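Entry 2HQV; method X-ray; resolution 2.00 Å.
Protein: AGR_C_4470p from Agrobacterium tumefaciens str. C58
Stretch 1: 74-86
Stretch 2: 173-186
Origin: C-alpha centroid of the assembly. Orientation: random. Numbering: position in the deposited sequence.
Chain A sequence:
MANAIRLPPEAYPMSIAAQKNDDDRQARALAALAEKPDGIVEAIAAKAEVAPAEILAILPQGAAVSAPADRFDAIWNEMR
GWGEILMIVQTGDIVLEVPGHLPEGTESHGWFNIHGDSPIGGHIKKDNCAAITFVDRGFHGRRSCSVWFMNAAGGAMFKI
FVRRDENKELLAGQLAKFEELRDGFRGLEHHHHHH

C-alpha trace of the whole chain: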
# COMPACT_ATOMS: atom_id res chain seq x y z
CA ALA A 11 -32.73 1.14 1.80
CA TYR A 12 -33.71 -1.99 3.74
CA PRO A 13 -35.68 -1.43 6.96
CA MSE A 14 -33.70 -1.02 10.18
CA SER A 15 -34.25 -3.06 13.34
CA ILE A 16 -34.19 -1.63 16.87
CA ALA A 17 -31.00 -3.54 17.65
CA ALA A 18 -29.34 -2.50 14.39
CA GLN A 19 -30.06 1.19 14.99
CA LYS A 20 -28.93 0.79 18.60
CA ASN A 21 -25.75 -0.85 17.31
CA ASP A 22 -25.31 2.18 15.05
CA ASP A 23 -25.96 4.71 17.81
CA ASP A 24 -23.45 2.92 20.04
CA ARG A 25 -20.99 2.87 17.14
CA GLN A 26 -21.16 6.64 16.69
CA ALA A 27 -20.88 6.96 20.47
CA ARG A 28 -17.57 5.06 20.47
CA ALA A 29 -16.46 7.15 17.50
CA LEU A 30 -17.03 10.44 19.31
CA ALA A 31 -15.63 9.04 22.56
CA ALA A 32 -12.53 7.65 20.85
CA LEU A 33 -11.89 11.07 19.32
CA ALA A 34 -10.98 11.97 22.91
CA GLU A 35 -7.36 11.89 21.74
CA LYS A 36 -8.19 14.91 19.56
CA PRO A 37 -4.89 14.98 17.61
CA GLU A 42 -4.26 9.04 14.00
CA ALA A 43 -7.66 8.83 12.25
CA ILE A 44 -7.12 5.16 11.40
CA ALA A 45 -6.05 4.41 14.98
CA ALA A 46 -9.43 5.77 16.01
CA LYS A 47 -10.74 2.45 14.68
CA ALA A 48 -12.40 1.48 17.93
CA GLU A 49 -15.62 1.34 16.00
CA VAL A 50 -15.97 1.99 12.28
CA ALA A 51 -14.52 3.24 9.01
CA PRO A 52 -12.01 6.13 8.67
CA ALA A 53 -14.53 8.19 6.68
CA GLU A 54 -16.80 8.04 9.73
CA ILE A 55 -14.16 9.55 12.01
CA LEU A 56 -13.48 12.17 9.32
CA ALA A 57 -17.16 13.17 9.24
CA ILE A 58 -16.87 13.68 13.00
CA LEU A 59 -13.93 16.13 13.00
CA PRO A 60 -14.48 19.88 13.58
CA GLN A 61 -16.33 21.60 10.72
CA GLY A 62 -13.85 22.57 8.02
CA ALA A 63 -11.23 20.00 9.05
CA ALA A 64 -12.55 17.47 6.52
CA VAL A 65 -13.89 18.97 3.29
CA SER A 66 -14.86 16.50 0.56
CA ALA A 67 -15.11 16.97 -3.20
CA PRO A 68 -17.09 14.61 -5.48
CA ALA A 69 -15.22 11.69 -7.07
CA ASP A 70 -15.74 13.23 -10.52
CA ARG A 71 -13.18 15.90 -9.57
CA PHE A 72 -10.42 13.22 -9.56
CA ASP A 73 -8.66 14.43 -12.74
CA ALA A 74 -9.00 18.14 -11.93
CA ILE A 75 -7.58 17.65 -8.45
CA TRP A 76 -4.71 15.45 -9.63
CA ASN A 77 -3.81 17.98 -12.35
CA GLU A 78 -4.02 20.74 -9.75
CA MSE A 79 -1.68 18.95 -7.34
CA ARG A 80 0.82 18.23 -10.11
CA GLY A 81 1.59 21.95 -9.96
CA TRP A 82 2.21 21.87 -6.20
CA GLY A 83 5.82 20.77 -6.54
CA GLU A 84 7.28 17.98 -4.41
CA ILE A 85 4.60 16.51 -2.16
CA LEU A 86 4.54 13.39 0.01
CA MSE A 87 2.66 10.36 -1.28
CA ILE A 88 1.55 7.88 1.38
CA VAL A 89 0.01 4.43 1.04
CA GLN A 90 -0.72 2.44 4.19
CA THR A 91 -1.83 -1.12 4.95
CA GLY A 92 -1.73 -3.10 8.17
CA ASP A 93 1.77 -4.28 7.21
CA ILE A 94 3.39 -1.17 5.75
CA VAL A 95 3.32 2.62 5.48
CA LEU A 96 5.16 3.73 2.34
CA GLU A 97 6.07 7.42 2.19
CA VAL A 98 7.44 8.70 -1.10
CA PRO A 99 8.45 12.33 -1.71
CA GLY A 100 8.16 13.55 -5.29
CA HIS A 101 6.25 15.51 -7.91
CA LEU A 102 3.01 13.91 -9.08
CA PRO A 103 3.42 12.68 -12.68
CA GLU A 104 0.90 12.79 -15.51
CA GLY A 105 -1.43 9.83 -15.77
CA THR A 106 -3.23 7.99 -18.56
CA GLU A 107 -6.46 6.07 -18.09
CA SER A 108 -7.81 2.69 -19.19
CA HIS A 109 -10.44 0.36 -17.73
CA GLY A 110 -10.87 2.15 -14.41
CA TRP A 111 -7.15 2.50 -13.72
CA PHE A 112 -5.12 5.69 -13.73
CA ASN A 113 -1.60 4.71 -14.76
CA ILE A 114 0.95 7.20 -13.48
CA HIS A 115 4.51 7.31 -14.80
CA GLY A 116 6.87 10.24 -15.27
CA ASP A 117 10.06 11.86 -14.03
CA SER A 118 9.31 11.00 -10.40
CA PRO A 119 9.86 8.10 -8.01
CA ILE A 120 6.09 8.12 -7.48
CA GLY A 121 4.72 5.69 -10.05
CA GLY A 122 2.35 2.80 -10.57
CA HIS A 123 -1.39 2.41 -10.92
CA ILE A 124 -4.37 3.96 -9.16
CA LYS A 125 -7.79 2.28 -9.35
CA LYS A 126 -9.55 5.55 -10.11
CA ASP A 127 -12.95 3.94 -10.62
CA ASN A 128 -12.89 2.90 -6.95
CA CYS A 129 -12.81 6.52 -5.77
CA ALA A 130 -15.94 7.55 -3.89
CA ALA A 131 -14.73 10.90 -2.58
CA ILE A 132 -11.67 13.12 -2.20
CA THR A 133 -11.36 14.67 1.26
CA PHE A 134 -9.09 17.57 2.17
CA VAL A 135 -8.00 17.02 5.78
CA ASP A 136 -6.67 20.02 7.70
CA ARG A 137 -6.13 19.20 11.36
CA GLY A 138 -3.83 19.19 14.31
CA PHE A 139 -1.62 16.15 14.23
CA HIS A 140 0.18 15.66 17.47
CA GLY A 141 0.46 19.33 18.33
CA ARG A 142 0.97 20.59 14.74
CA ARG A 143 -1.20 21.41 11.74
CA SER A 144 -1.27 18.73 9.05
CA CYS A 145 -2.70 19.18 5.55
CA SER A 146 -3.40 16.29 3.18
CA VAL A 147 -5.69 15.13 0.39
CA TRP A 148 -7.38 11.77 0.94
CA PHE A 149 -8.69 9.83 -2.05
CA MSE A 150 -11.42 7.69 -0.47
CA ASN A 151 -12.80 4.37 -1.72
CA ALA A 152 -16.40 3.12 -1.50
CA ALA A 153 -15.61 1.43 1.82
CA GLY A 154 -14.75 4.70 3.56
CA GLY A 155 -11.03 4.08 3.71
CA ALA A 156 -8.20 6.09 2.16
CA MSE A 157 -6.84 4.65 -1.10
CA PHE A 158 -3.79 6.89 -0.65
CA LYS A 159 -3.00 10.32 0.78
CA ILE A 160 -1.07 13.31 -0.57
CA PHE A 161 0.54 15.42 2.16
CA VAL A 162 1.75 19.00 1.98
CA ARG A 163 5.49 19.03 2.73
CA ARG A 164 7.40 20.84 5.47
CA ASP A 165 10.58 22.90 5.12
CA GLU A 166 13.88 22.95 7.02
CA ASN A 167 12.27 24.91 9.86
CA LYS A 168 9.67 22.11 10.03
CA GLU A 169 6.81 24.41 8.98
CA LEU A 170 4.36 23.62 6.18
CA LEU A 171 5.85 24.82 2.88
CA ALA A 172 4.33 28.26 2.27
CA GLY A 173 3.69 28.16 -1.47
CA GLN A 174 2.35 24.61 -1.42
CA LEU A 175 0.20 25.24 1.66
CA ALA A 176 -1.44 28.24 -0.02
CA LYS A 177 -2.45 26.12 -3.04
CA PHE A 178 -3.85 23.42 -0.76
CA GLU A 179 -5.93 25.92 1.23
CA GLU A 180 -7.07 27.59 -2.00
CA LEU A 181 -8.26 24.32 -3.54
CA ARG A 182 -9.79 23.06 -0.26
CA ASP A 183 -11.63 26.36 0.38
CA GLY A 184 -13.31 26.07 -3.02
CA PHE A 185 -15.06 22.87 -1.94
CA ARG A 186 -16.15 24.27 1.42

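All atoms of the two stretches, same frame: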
# COMPACT_ATOMS: atom_id res chain seq x y z
N ALA A 74 -9.27 16.72 -12.17
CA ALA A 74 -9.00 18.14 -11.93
C ALA A 74 -8.09 18.32 -10.72
O ALA A 74 -7.15 19.13 -10.73
CB ALA A 74 -10.31 18.90 -11.71
N ILE A 75 -8.37 17.56 -9.66
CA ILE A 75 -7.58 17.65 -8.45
C ILE A 75 -6.16 17.13 -8.66
O ILE A 75 -5.19 17.74 -8.20
CB ILE A 75 -8.29 16.92 -7.29
CG1 ILE A 75 -9.57 17.69 -6.93
CG2 ILE A 75 -7.37 16.80 -6.07
CD1 ILE A 75 -10.48 17.01 -5.91
N TRP A 76 -6.03 16.01 -9.36
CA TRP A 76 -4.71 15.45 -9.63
C TRP A 76 -3.90 16.45 -10.46
O TRP A 76 -2.74 16.72 -10.15
CB TRP A 76 -4.84 14.13 -10.39
CG TRP A 76 -3.54 13.44 -10.60
CD1 TRP A 76 -2.70 13.58 -11.68
CD2 TRP A 76 -2.90 12.53 -9.71
NE1 TRP A 76 -1.58 12.80 -11.50
CE2 TRP A 76 -1.67 12.15 -10.30
CE3 TRP A 76 -3.23 12.00 -8.45
CZ2 TRP A 76 -0.78 11.26 -9.69
CZ3 TRP A 76 -2.35 11.11 -7.84
CH2 TRP A 76 -1.13 10.75 -8.46
N ASN A 77 -4.50 17.01 -11.50
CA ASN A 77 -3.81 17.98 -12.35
C ASN A 77 -3.38 19.18 -11.51
O ASN A 77 -2.28 19.70 -11.65
CB ASN A 77 -4.72 18.45 -13.49
CG ASN A 77 -4.09 19.56 -14.31
OD1 ASN A 77 -3.06 19.36 -14.96
ND2 ASN A 77 -4.70 20.74 -14.29
N GLU A 78 -4.28 19.61 -10.63
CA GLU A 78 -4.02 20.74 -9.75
C GLU A 78 -2.79 20.45 -8.88
O GLU A 78 -1.85 21.25 -8.82
CB GLU A 78 -5.25 20.97 -8.85
CG GLU A 78 -5.28 22.31 -8.16
CD GLU A 78 -5.55 23.45 -9.12
OE1 GLU A 78 -6.70 23.56 -9.60
OE2 GLU A 78 -4.62 24.22 -9.40
N MSE A 79 -2.79 19.30 -8.22
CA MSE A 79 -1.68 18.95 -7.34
C MSE A 79 -0.35 18.77 -8.07
O MSE A 79 0.71 18.96 -7.48
CB MSE A 79 -2.02 17.68 -6.54
CG MSE A 79 -3.24 17.85 -5.64
SE MSE A 79 -3.51 16.31 -4.48
CE MSE A 79 -3.87 14.97 -5.84
N ARG A 80 -0.41 18.40 -9.35
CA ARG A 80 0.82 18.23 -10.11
C ARG A 80 1.60 19.55 -10.18
O ARG A 80 2.79 19.56 -10.47
CB ARG A 80 0.51 17.74 -11.53
CG ARG A 80 -0.01 16.31 -11.59
CD ARG A 80 -0.09 15.82 -13.02
NE ARG A 80 1.21 15.98 -13.68
CZ ARG A 80 1.45 16.88 -14.63
NH1 ARG A 80 0.49 17.69 -15.06
NH2 ARG A 80 2.67 16.97 -15.14
N GLY A 81 0.92 20.66 -9.92
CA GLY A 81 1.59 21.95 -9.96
C GLY A 81 2.05 22.39 -8.58
O GLY A 81 2.62 23.47 -8.44
N TRP A 82 1.83 21.54 -7.58
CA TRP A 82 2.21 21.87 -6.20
C TRP A 82 3.68 21.64 -5.88
O TRP A 82 4.14 22.01 -4.80
CB TRP A 82 1.37 21.06 -5.21
CG TRP A 82 -0.10 21.41 -5.15
CD1 TRP A 82 -0.79 22.26 -5.98
CD2 TRP A 82 -1.05 20.90 -4.22
NE1 TRP A 82 -2.11 22.30 -5.62
CE2 TRP A 82 -2.31 21.47 -4.54
CE3 TRP A 82 -0.98 20.01 -3.14
CZ2 TRP A 82 -3.48 21.19 -3.82
CZ3 TRP A 82 -2.14 19.72 -2.41
CH2 TRP A 82 -3.38 20.31 -2.76
N GLY A 83 4.42 21.03 -6.79
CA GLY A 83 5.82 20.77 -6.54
C GLY A 83 5.99 19.42 -5.87
O GLY A 83 5.17 18.52 -6.06
N GLU A 84 7.04 19.26 -5.08
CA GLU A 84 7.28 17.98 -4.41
C GLU A 84 6.39 17.79 -3.19
O GLU A 84 6.49 18.51 -2.21
CB GLU A 84 8.75 17.87 -3.99
CG GLU A 84 9.12 16.50 -3.41
CD GLU A 84 10.54 16.45 -2.86
OE1 GLU A 84 10.95 15.39 -2.35
OE2 GLU A 84 11.24 17.48 -2.93
N ILE A 85 5.50 16.81 -3.26
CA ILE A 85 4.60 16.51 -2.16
C ILE A 85 5.02 15.18 -1.52
O ILE A 85 6.08 14.64 -1.84
CB ILE A 85 3.12 16.42 -2.66
CG1 ILE A 85 2.99 15.50 -3.88
CG2 ILE A 85 2.63 17.81 -3.03
CD1 ILE A 85 3.22 14.01 -3.61
N LEU A 86 4.21 14.67 -0.60
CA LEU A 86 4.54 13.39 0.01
C LEU A 86 3.38 12.43 -0.23
O LEU A 86 2.27 12.66 0.23
CB LEU A 86 4.79 13.54 1.52
CG LEU A 86 5.14 12.22 2.22
CD1 LEU A 86 6.44 11.67 1.65
CD2 LEU A 86 5.27 12.44 3.73
N GLY A 173 4.32 28.19 -0.16
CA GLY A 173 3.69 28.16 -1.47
C GLY A 173 2.73 27.00 -1.68
O GLY A 173 1.63 27.17 -2.21
N GLN A 174 3.16 25.82 -1.27
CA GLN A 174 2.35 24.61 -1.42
C GLN A 174 1.10 24.69 -0.54
O GLN A 174 -0.00 24.38 -0.99
CB GLN A 174 3.18 23.39 -1.03
CG GLN A 174 2.61 22.08 -1.51
CD GLN A 174 3.60 20.95 -1.34
OE1 GLN A 174 3.67 20.34 -0.27
NE2 GLN A 174 4.38 20.67 -2.38
N LEU A 175 1.29 25.10 0.71
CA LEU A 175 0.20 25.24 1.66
C LEU A 175 -0.89 26.15 1.11
O LEU A 175 -2.07 25.84 1.20
CB LEU A 175 0.72 25.80 2.99
CG LEU A 175 -0.34 26.06 4.07
CD1 LEU A 175 -1.13 24.78 4.34
CD2 LEU A 175 0.34 26.57 5.34
N ALA A 176 -0.49 27.29 0.54
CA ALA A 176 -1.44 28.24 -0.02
C ALA A 176 -2.31 27.60 -1.10
O ALA A 176 -3.52 27.83 -1.15
CB ALA A 176 -0.69 29.46 -0.59
N LYS A 177 -1.70 26.79 -1.97
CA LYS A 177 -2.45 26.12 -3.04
C LYS A 177 -3.42 25.09 -2.46
O LYS A 177 -4.53 24.92 -2.96
CB LYS A 177 -1.48 25.43 -4.01
CG LYS A 177 -0.52 26.40 -4.70
CD LYS A 177 0.42 25.69 -5.65
CE LYS A 177 1.37 26.67 -6.34
NZ LYS A 177 2.27 25.97 -7.30
N PHE A 178 -2.99 24.40 -1.41
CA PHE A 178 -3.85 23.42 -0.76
C PHE A 178 -5.09 24.13 -0.19
O PHE A 178 -6.23 23.76 -0.48
CB PHE A 178 -3.10 22.73 0.39
CG PHE A 178 -3.99 21.95 1.32
CD1 PHE A 178 -4.32 20.62 1.05
CD2 PHE A 178 -4.54 22.55 2.44
CE1 PHE A 178 -5.19 19.91 1.88
CE2 PHE A 178 -5.41 21.84 3.29
CZ PHE A 178 -5.73 20.52 3.00
N GLU A 179 -4.85 25.16 0.62
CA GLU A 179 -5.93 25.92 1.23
C GLU A 179 -6.89 26.47 0.18
O GLU A 179 -8.11 26.40 0.33
CB GLU A 179 -5.35 27.07 2.05
CG GLU A 179 -4.33 26.62 3.09
CD GLU A 179 -3.83 27.77 3.94
OE1 GLU A 179 -3.58 28.85 3.38
OE2 GLU A 179 -3.68 27.58 5.17
N GLU A 180 -6.32 27.02 -0.89
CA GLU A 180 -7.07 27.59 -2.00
C GLU A 180 -8.01 26.54 -2.60
O GLU A 180 -9.21 26.76 -2.72
CB GLU A 180 -6.07 28.06 -3.06
CG GLU A 180 -6.65 28.83 -4.22
CD GLU A 180 -5.63 28.98 -5.35
OE1 GLU A 180 -4.45 29.29 -5.05
OE2 GLU A 180 -6.00 28.80 -6.53
N LEU A 181 -7.46 25.39 -2.97
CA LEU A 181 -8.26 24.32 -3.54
C LEU A 181 -9.32 23.81 -2.55
O LEU A 181 -10.49 23.66 -2.90
CB LEU A 181 -7.36 23.17 -4.00
CG LEU A 181 -8.03 22.01 -4.72
CD1 LEU A 181 -8.75 22.52 -5.97
CD2 LEU A 181 -6.99 20.98 -5.08
N ARG A 182 -8.89 23.55 -1.31
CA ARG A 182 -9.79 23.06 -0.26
C ARG A 182 -10.93 24.05 0.00
O ARG A 182 -12.09 23.65 0.10
CB ARG A 182 -9.00 22.80 1.03
CG ARG A 182 -9.82 22.21 2.20
CD ARG A 182 -10.56 23.27 3.04
NE ARG A 182 -9.70 23.93 4.03
CZ ARG A 182 -8.82 24.87 3.74
NH1 ARG A 182 -8.66 25.27 2.49
NH2 ARG A 182 -8.08 25.42 4.70
N ASP A 183 -10.61 25.34 0.12
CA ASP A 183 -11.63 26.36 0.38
C ASP A 183 -12.74 26.32 -0.68
O ASP A 183 -13.92 26.49 -0.36
CB ASP A 183 -11.03 27.77 0.40
CG ASP A 183 -10.14 28.01 1.60
OD1 ASP A 183 -10.28 27.28 2.60
OD2 ASP A 183 -9.32 28.95 1.53
N GLY A 184 -12.35 26.11 -1.93
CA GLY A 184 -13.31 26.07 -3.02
C GLY A 184 -14.38 25.00 -2.91
O GLY A 184 -15.45 25.11 -3.53
N PHE A 185 -14.11 23.96 -2.12
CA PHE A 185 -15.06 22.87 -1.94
C PHE A 185 -15.86 23.03 -0.66
O PHE A 185 -16.82 22.29 -0.41
CB PHE A 185 -14.32 21.53 -1.94
CG PHE A 185 -13.81 21.13 -3.30
CD1 PHE A 185 -14.70 20.78 -4.31
CD2 PHE A 185 -12.44 21.11 -3.57
CE1 PHE A 185 -14.24 20.43 -5.58
CE2 PHE A 185 -11.97 20.76 -4.83
CZ PHE A 185 -12.87 20.42 -5.84
N ARG A 186 -15.47 24.00 0.16
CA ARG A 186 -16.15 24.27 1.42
C ARG A 186 -17.36 25.15 1.13
O ARG A 186 -18.46 24.79 1.60
CB ARG A 186 -15.20 24.97 2.39

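Helix 74-79 runs nearly antiparallel to helix 173-185, at 161° between their N-to-C directions. The axes stay 11.6 Å apart at closest, so side chains must bridge the gap. I75 begins the contact. Its CA-to-CB bond points sideways, but the side chain ends nearer the other helix. I75 CG2 lies 4.3 Å from L181 CD2, and I75 CD1 lies 4.2 Å from F185 CZ. Both are loose apolar contacts. One turn on, the CA-to-CB bond of E78 points toward the second helix, and its aliphatic part packs on the same leucine methyl, with E78 CG 3.8 Å from L181 CD2.

A type I beta turn spans M79 to W82, with W82 N bonded to M79 O at 2.8 Å. The carbonyl of G81 points at the tip of K177. K177, with chi1 m and the rest of its chain extended, reaches it: K177 NZ donates a hydrogen bond to G81 O at 2.8 Å.

W82 has the largest covered area of the contact. K177 CB sits over one face of its indole, 3.9 Å from the centroid of the five-membered ring, in a CH-pi contact. The same lysine thus packs at its base and bonds at its tip. W82 CZ2 is 3.7 Å from L181 CD2. W82 CH2 approaches the edge of the F178 ring, 3.9 Å from F178 CD1.

Beyond W82 the backbone is held by Q174. Q174 NE2 donates to W82 O at 2.8 Å and to E84 O at 3.0 Å. Both bonds are almost straight, so one amide nitrogen uses its two hydrogens to tie together the ends of a three-residue segment. Q174 OE1 is hydrogen-bonded elsewhere in the structure. Between these carbonyls, G83 has phi/psi of 90/-152, where a CB would jam against W82 O. I85 closes the contact, with I85 CG2 3.4 Å from Q174 NE2.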